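PDB 3QTM: negative regulator of ofd1 from Schizosaccharomyces pombe, which inhibits ofd1, stabilises the Sre1N transcription factor that drives hypoxic gene expression, and is required for correct translation termination. Local coordinates for residues L121-A126 / E175-L180; Y249-L254 / A303-D308. One frame throughout, in Å; residues are numbered along the deposited sequence.

Contact 1 of 2, residues L121-A126 / E175-L180; sequences LFLALA and EYFDAL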
ATOM      1  N   LEU A 121       9.931   9.964   8.982  1.00 21.45           N
ATOM      2  CA  LEU A 121      10.592  10.534   7.819  1.00 21.23           C
ATOM      3  C   LEU A 121      10.742   9.478   6.732  1.00 20.03           C
ATOM      4  O   LEU A 121      10.505   9.759   5.552  1.00 19.47           O
ATOM      5  CB  LEU A 121      11.964  11.120   8.181  1.00 18.06           C
ATOM      6  CG  LEU A 121      12.564  11.964   7.045  1.00 20.28           C
ATOM      7  CD1 LEU A 121      11.759  13.282   6.880  1.00 16.77           C
ATOM      8  CD2 LEU A 121      14.060  12.236   7.234  1.00 18.05           C
ATOM      9  N   PHE A 122      11.117   8.267   7.141  1.00 19.41           N
ATOM     10  CA  PHE A 122      11.312   7.176   6.191  1.00 20.16           C
ATOM     11  C   PHE A 122      10.002   6.868   5.485  1.00 21.25           C
ATOM     12  O   PHE A 122       9.989   6.601   4.283  1.00 21.11           O
ATOM     13  CB  PHE A 122      11.872   5.928   6.881  1.00 19.47           C
ATOM     14  CG  PHE A 122      13.369   5.984   7.124  1.00 23.07           C
ATOM     15  CD1 PHE A 122      14.060   7.185   7.012  1.00 20.54           C
ATOM     16  CD2 PHE A 122      14.068   4.845   7.499  1.00 23.95           C
ATOM     17  CE1 PHE A 122      15.424   7.243   7.238  1.00 27.56           C
ATOM     18  CE2 PHE A 122      15.436   4.890   7.740  1.00 25.30           C
ATOM     19  CZ  PHE A 122      16.118   6.093   7.605  1.00 29.16           C
ATOM     20  N   LEU A 123       8.901   6.940   6.230  1.00 20.09           N
ATOM     21  CA  LEU A 123       7.590   6.666   5.659  1.00 22.32           C
ATOM     22  C   LEU A 123       7.207   7.764   4.667  1.00 20.24           C
ATOM     23  O   LEU A 123       6.726   7.464   3.577  1.00 21.50           O
ATOM     24  CB  LEU A 123       6.520   6.493   6.749  1.00 18.87           C
ATOM     25  CG  LEU A 123       5.052   6.271   6.329  1.00 21.99           C
ATOM     26  CD1 LEU A 123       4.859   4.970   5.551  1.00 18.62           C
ATOM     27  CD2 LEU A 123       4.113   6.296   7.538  1.00 24.48           C
ATOM     28  N   ALA A 124       7.435   9.022   5.041  1.00 19.58           N
ATOM     29  CA  ALA A 124       7.154  10.161   4.161  1.00 19.20           C
ATOM     30  C   ALA A 124       7.958  10.087   2.866  1.00 19.95           C
ATOM     31  O   ALA A 124       7.452  10.396   1.783  1.00 19.04           O
ATOM     32  CB  ALA A 124       7.460  11.482   4.876  1.00 18.91           C
ATOM     33  N   LEU A 125       9.224   9.695   2.992  1.00 18.37           N
ATOM     34  CA  LEU A 125      10.095   9.541   1.837  1.00 19.78           C
ATOM     35  C   LEU A 125       9.561   8.450   0.913  1.00 20.82           C
ATOM     36  O   LEU A 125       9.407   8.669  -0.287  1.00 19.77           O
ATOM     37  CB  LEU A 125      11.515   9.169   2.274  1.00 19.83           C
ATOM     38  CG  LEU A 125      12.399  10.303   2.772  1.00 20.58           C
ATOM     39  CD1 LEU A 125      13.552   9.740   3.620  1.00 21.26           C
ATOM     40  CD2 LEU A 125      12.918  11.129   1.584  1.00 19.62           C
ATOM     41  N   ALA A 126       9.280   7.274   1.471  1.00 16.72           N
ATOM     42  CA  ALA A 126       8.781   6.167   0.664  1.00 19.97           C
ATOM     43  C   ALA A 126       7.482   6.539  -0.056  1.00 20.90           C
ATOM     44  O   ALA A 126       7.346   6.297  -1.266  1.00 16.72           O
ATOM     45  CB  ALA A 126       8.578   4.941   1.521  1.00 20.31           C
ATOM     46  N   GLU A 175       9.568  -0.420  15.893  1.00 41.85           N
ATOM     47  CA  GLU A 175       8.324  -0.594  16.633  1.00 44.80           C
ATOM     48  C   GLU A 175       7.186   0.203  16.002  1.00 40.87           C
ATOM     49  O   GLU A 175       7.422   1.150  15.257  1.00 38.21           O
ATOM     50  CB  GLU A 175       8.500  -0.247  18.118  1.00 46.25           C
ATOM     51  CG  GLU A 175       8.892   1.191  18.412  1.00 54.12           C
ATOM     52  CD  GLU A 175       9.000   1.460  19.912  1.00 63.15           C
ATOM     53  OE1 GLU A 175       9.261   0.497  20.669  1.00 66.26           O
ATOM     54  OE2 GLU A 175       8.823   2.628  20.332  1.00 63.46           O
ATOM     55  N   TYR A 176       5.952  -0.205  16.277  1.00 38.26           N
ATOM     56  CA  TYR A 176       4.806   0.481  15.708  1.00 35.19           C
ATOM     57  C   TYR A 176       4.815   1.957  16.067  1.00 33.85           C
ATOM     58  O   TYR A 176       5.139   2.320  17.193  1.00 38.13           O
ATOM     59  CB  TYR A 176       3.500  -0.140  16.178  1.00 33.68           C
ATOM     60  CG  TYR A 176       2.314   0.613  15.646  1.00 32.63           C
ATOM     61  CD1 TYR A 176       1.931   0.473  14.321  1.00 29.73           C
ATOM     62  CD2 TYR A 176       1.595   1.492  16.456  1.00 33.25           C
ATOM     63  CE1 TYR A 176       0.852   1.166  13.809  1.00 30.07           C
ATOM     64  CE2 TYR A 176       0.512   2.204  15.954  1.00 34.23           C
ATOM     65  CZ  TYR A 176       0.149   2.036  14.622  1.00 34.42           C
ATOM     66  OH  TYR A 176      -0.922   2.723  14.095  1.00 33.69           O
ATOM     67  N   PHE A 177       4.473   2.795  15.091  1.00 29.35           N
ATOM     68  CA  PHE A 177       4.297   4.231  15.299  1.00 30.99           C
ATOM     69  C   PHE A 177       3.028   4.648  14.560  1.00 32.08           C
ATOM     70  O   PHE A 177       2.685   4.068  13.521  1.00 31.60           O
ATOM     71  CB  PHE A 177       5.529   5.023  14.835  1.00 30.69           C
ATOM     72  CG  PHE A 177       5.874   4.834  13.370  1.00 30.98           C
ATOM     73  CD1 PHE A 177       5.532   5.795  12.429  1.00 27.65           C
ATOM     74  CD2 PHE A 177       6.551   3.698  12.939  1.00 26.64           C
ATOM     75  CE1 PHE A 177       5.849   5.618  11.073  1.00 26.12           C
ATOM     76  CE2 PHE A 177       6.865   3.522  11.596  1.00 29.08           C
ATOM     77  CZ  PHE A 177       6.514   4.485  10.662  1.00 24.86           C
ATOM     78  N   ASP A 178       2.307   5.628  15.092  1.00 31.79           N
ATOM     79  CA  ASP A 178       0.930   5.823  14.637  1.00 31.69           C
ATOM     80  C   ASP A 178       0.725   6.587  13.328  1.00 30.80           C
ATOM     81  O   ASP A 178      -0.407   6.768  12.907  1.00 33.96           O
ATOM     82  CB  ASP A 178       0.030   6.385  15.751  1.00 39.03           C
ATOM     83  CG  ASP A 178       0.437   7.772  16.202  1.00 44.14           C
ATOM     84  OD1 ASP A 178       1.168   8.467  15.459  1.00 42.88           O
ATOM     85  OD2 ASP A 178       0.015   8.168  17.310  1.00 52.45           O
ATOM     86  N   ALA A 179       1.800   7.033  12.682  1.00 28.48           N
ATOM     87  CA  ALA A 179       1.675   7.526  11.311  1.00 27.10           C
ATOM     88  C   ALA A 179       1.560   6.347  10.350  1.00 26.69           C
ATOM     89  O   ALA A 179       1.179   6.529   9.195  1.00 26.09           O
ATOM     90  CB  ALA A 179       2.862   8.393  10.923  1.00 27.94           C
ATOM     91  N   LEU A 180       1.914   5.148  10.829  1.00 26.02           N
ATOM     92  CA  LEU A 180       1.881   3.938  10.005  1.00 27.20           C
ATOM     93  C   LEU A 180       0.499   3.292  10.047  1.00 26.50           C
ATOM     94  O   LEU A 180       0.278   2.327  10.771  1.00 30.26           O
ATOM     95  CB  LEU A 180       2.949   2.930  10.457  1.00 24.96           C
ATOM     96  CG  LEU A 180       3.228   1.736   9.524  1.00 29.64           C
ATOM     97  CD1 LEU A 180       4.073   2.149   8.314  1.00 23.18           C
ATOM     98  CD2 LEU A 180       3.903   0.583  10.263  1.00 26.10           C
TER

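Contact 2 of 2, residues Y249-L254 / A303-D308; sequences YYMDLL and AQIVQD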
ATOM      1  N   TYR A 249       2.277 -15.460 -10.062  1.00 39.12           N
ATOM      2  CA  TYR A 249       3.612 -15.327 -10.619  1.00 40.73           C
ATOM      3  C   TYR A 249       4.149 -16.714 -10.951  1.00 44.58           C
ATOM      4  O   TYR A 249       4.674 -16.955 -12.042  1.00 42.53           O
ATOM      5  CB  TYR A 249       4.520 -14.635  -9.613  1.00 38.52           C
ATOM      6  CG  TYR A 249       6.000 -14.680  -9.939  1.00 43.03           C
ATOM      7  CD1 TYR A 249       6.553 -13.849 -10.912  1.00 40.66           C
ATOM      8  CD2 TYR A 249       6.850 -15.533  -9.246  1.00 40.46           C
ATOM      9  CE1 TYR A 249       7.915 -13.881 -11.194  1.00 40.94           C
ATOM     10  CE2 TYR A 249       8.205 -15.572  -9.515  1.00 41.12           C
ATOM     11  CZ  TYR A 249       8.737 -14.747 -10.483  1.00 43.91           C
ATOM     12  OH  TYR A 249      10.096 -14.803 -10.730  1.00 45.57           O
ATOM     13  N   TYR A 250       3.981 -17.631 -10.007  1.00 41.11           N
ATOM     14  CA  TYR A 250       4.492 -18.977 -10.169  1.00 43.76           C
ATOM     15  C   TYR A 250       3.656 -19.815 -11.125  1.00 44.86           C
ATOM     16  O   TYR A 250       4.198 -20.565 -11.934  1.00 43.92           O
ATOM     17  CB  TYR A 250       4.602 -19.655  -8.816  1.00 39.61           C
ATOM     18  CG  TYR A 250       5.765 -19.149  -8.006  1.00 40.66           C
ATOM     19  CD1 TYR A 250       7.074 -19.362  -8.427  1.00 41.49           C
ATOM     20  CD2 TYR A 250       5.561 -18.463  -6.818  1.00 37.10           C
ATOM     21  CE1 TYR A 250       8.147 -18.903  -7.683  1.00 39.88           C
ATOM     22  CE2 TYR A 250       6.620 -18.003  -6.069  1.00 36.13           C
ATOM     23  CZ  TYR A 250       7.911 -18.224  -6.502  1.00 39.90           C
ATOM     24  OH  TYR A 250       8.965 -17.761  -5.747  1.00 38.96           O
HETATM   25  N   MSE A 251       2.337 -19.680 -11.032  1.00 44.16           N
HETATM   26  CA  MSE A 251       1.450 -20.434 -11.899  1.00 46.31           C
HETATM   27  C   MSE A 251       1.699 -20.046 -13.340  1.00 49.41           C
HETATM   28  O   MSE A 251       1.663 -20.888 -14.233  1.00 49.43           O
HETATM   29  CB  MSE A 251      -0.010 -20.206 -11.522  1.00 44.01           C
HETATM   30  CG  MSE A 251      -0.347 -20.689 -10.115  1.00 44.54           C
HETATM   31 SE   MSE A 251      -2.244 -20.519  -9.639  1.00 58.93          SE
HETATM   32  CE  MSE A 251      -2.442 -18.582  -9.604  1.00 46.94           C
ATOM     33  N   ASP A 252       1.974 -18.768 -13.564  1.00 49.05           N
ATOM     34  CA  ASP A 252       2.269 -18.295 -14.911  1.00 51.44           C
ATOM     35  C   ASP A 252       3.564 -18.894 -15.442  1.00 54.43           C
ATOM     36  O   ASP A 252       3.639 -19.267 -16.609  1.00 58.04           O
ATOM     37  CB  ASP A 252       2.331 -16.774 -14.952  1.00 52.68           C
ATOM     38  CG  ASP A 252       0.965 -16.141 -14.801  1.00 64.09           C
ATOM     39  OD1 ASP A 252       0.003 -16.878 -14.475  1.00 64.80           O
ATOM     40  OD2 ASP A 252       0.850 -14.911 -15.002  1.00 72.59           O
ATOM     41  N   LEU A 253       4.577 -18.984 -14.584  1.00 49.23           N
ATOM     42  CA  LEU A 253       5.835 -19.608 -14.963  1.00 51.20           C
ATOM     43  C   LEU A 253       5.581 -21.046 -15.355  1.00 54.62           C
ATOM     44  O   LEU A 253       6.095 -21.531 -16.362  1.00 57.27           O
ATOM     45  CB  LEU A 253       6.827 -19.575 -13.806  1.00 47.15           C
ATOM     46  CG  LEU A 253       7.414 -18.205 -13.480  1.00 48.10           C
ATOM     47  CD1 LEU A 253       8.435 -18.315 -12.361  1.00 46.94           C
ATOM     48  CD2 LEU A 253       8.048 -17.618 -14.713  1.00 45.00           C
ATOM     49  N   LEU A 254       4.781 -21.721 -14.542  1.00 54.43           N
ATOM     50  CA  LEU A 254       4.443 -23.119 -14.762  1.00 56.89           C
ATOM     51  C   LEU A 254       3.870 -23.326 -16.153  1.00 60.02           C
ATOM     52  O   LEU A 254       4.189 -24.303 -16.830  1.00 61.42           O
ATOM     53  CB  LEU A 254       3.436 -23.579 -13.716  1.00 54.23           C
ATOM     54  CG  LEU A 254       3.158 -25.071 -13.653  1.00 56.27           C
ATOM     55  CD1 LEU A 254       4.375 -25.802 -13.095  1.00 55.26           C
ATOM     56  CD2 LEU A 254       1.921 -25.317 -12.797  1.00 58.23           C
ATOM     57  N   ALA A 303      -6.537 -26.791  -6.846  1.00 33.88           N
ATOM     58  CA  ALA A 303      -6.943 -28.010  -7.531  1.00 36.37           C
ATOM     59  C   ALA A 303      -6.312 -28.111  -8.910  1.00 38.19           C
ATOM     60  O   ALA A 303      -5.989 -29.202  -9.384  1.00 39.76           O
ATOM     61  CB  ALA A 303      -8.456 -28.072  -7.641  1.00 34.38           C
ATOM     62  N   GLN A 304      -6.138 -26.966  -9.555  1.00 38.82           N
ATOM     63  CA  GLN A 304      -5.672 -26.936 -10.938  1.00 39.69           C
ATOM     64  C   GLN A 304      -4.225 -27.417 -11.086  1.00 40.53           C
ATOM     65  O   GLN A 304      -3.861 -28.035 -12.089  1.00 39.47           O
ATOM     66  CB  GLN A 304      -5.825 -25.523 -11.505  1.00 39.75           C
ATOM     67  CG  GLN A 304      -5.197 -25.330 -12.871  1.00 47.25           C
ATOM     68  CD  GLN A 304      -5.267 -23.887 -13.334  1.00 58.28           C
ATOM     69  OE1 GLN A 304      -6.356 -23.313 -13.460  1.00 56.22           O
ATOM     70  NE2 GLN A 304      -4.100 -23.287 -13.589  1.00 56.66           N
ATOM     71  N   ILE A 305      -3.407 -27.151 -10.078  1.00 37.97           N
ATOM     72  CA  ILE A 305      -1.968 -27.367 -10.204  1.00 39.93           C
ATOM     73  C   ILE A 305      -1.443 -28.537  -9.379  1.00 38.94           C
ATOM     74  O   ILE A 305      -0.339 -29.028  -9.621  1.00 40.56           O
ATOM     75  CB  ILE A 305      -1.182 -26.092  -9.807  1.00 40.70           C
ATOM     76  CG1 ILE A 305      -1.350 -25.794  -8.315  1.00 36.30           C
ATOM     77  CG2 ILE A 305      -1.636 -24.912 -10.649  1.00 37.10           C
ATOM     78  CD1 ILE A 305      -0.288 -24.889  -7.759  1.00 38.05           C
ATOM     79  N   VAL A 306      -2.223 -28.973  -8.395  1.00 39.06           N
ATOM     80  CA  VAL A 306      -1.755 -30.011  -7.481  1.00 41.40           C
ATOM     81  C   VAL A 306      -1.510 -31.315  -8.255  1.00 44.40           C
ATOM     82  O   VAL A 306      -2.257 -31.652  -9.172  1.00 42.33           O
ATOM     83  CB  VAL A 306      -2.734 -30.221  -6.310  1.00 37.57           C
ATOM     84  CG1 VAL A 306      -3.949 -31.013  -6.761  1.00 37.33           C
ATOM     85  CG2 VAL A 306      -2.029 -30.897  -5.132  1.00 36.59           C
ATOM     86  N   GLN A 307      -0.447 -32.029  -7.901  1.00 44.05           N
ATOM     87  CA  GLN A 307      -0.031 -33.211  -8.661  1.00 47.88           C
ATOM     88  C   GLN A 307      -0.604 -34.508  -8.097  1.00 46.55           C
ATOM     89  O   GLN A 307      -0.296 -35.598  -8.569  1.00 49.45           O
ATOM     90  CB  GLN A 307       1.492 -33.304  -8.685  1.00 48.98           C
ATOM     91  CG  GLN A 307       2.183 -32.201  -9.452  1.00 50.09           C
ATOM     92  CD  GLN A 307       3.686 -32.268  -9.294  1.00 58.66           C
ATOM     93  OE1 GLN A 307       4.213 -32.127  -8.186  1.00 58.75           O
ATOM     94  NE2 GLN A 307       4.391 -32.490 -10.404  1.00 61.15           N
ATOM     95  N   ASP A 308      -1.446 -34.377  -7.084  1.00 49.54           N
ATOM     96  CA  ASP A 308      -1.947 -35.521  -6.351  1.00 44.89           C
ATOM     97  C   ASP A 308      -3.473 -35.520  -6.370  1.00 45.82           C
ATOM     98  O   ASP A 308      -4.116 -34.575  -5.895  1.00 43.82           O
ATOM     99  CB  ASP A 308      -1.404 -35.458  -4.924  1.00 47.29           C
ATOM    100  CG  ASP A 308      -2.368 -36.000  -3.904  1.00 49.12           C
ATOM    101  OD1 ASP A 308      -3.056 -36.999  -4.196  1.00 54.31           O
ATOM    102  OD2 ASP A 308      -2.424 -35.433  -2.794  1.00 49.80           O
TER

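Contact 1 of 2, residues L121-A126 / E175-L180
L123, on helix 119-142, and L180, in the loop after helix 151-170, form the closest CA pair of the two segments, 7.7 Å apart. The loop arrives there through a type I beta turn from F177 to L180, closed by L180 N bonding to F177 O at 3.0 Å. L123 reaches the turn as a fork. Its first torsion (chi1 177°) sets CG anti to the backbone N and carries it out toward the loop, and the second (chi2 63°) spreads the methyls, CD1 to L180 and CD2 to A179. L123 CD1 meets L180 CD1 at 4.0 Å. L123 CD2 sits 3.4 Å from A179 O and close to A179 CB. The same methyl approaches the F177 ring obliquely, with L123 CD2 4.0 Å from F177 CE1. On the loop side, L180 CB rests 3.9 Å above the plane of the F177 ring, toward its rim. A179 O is also a hydrogen-bond partner of S184 OG, within the loop itself. Dispersion between methyl and ring carbons is weakly directional, so the leucine fork supplies shape and burial; the salt bridge from D178 OD1 to R120 NH2 adds a directional polar tie between turn and helix, which likely restricts how the two can shift.

Contact 2 of 2, residues Y249-L254 / A303-D308
I305 presents its CG2 methyl to two residues of helix 229-254, M251 and L254, one turn apart on the same helical flank. The isoleucine torsion sets this up: CG1 lies between the backbone N and the carbonyl carbon (chi1 67°), and CG2 falls beside the N, anti to the carbonyl carbon. I305 CG2 thus faces helix 229-254, 4.2 Å from L254 CD2 and 4.4 Å from M251 CG. L254 adopts another form, its CG anti to its own N (chi1 -170°), and the branch CD2 does the touching while CD1 turns elsewhere. M251, a selenomethionine, is extended as far as its selenium, which lies about as close to I305 CG2 as M251 CG does; the last torsion, -67°, then swings CE away from I305.

The helices that meet here both end nearby, and helix 262-285 is the link between them in the chain. It fills in the junction, since L254 also packs on I265 and I305 on S269. Such an all-helical array, in which a helix touches the next but one, is consistent with the tetratricopeptide-repeat character of the family.

Within helix 229-254, the Y249 ring turns its edge toward its neighbour, Y249 CD2 sitting 3.7 Å above the centre of the Y250 ring. The Y250 hydroxyl is hydrogen-bonded to E204 OE2, which pins the far end of that side chain.

Beyond I305 the chain leaves helical geometry at V306, and D308 takes up the N-cap position of helix 309-328. Its OD2 pairs with S311 OG, and its OD1 makes a weak hydrogen bond to A310 N.

In the fold
Contacts 1 and 2 follow one another along the chain, the first closing before the second opens, and each joins segments separated by 48 mainly helical residues. They lie on opposite sides of the chain's centre; the centre of contact 1 is about 13 Å and that of contact 2 about 27 Å from it. Their own centres are 37 Å apart and their nearest atoms about 22 Å apart, so neither touches the other. Contact 1 belongs to the N-terminal Nro1 family region and docks a loop on a helix, whereas contact 2 belongs to the C-terminal region and joins two helix ends. Both are apolar packing within an all-helical chain, consistent with the solenoid form of tetratricopeptide-repeat proteins.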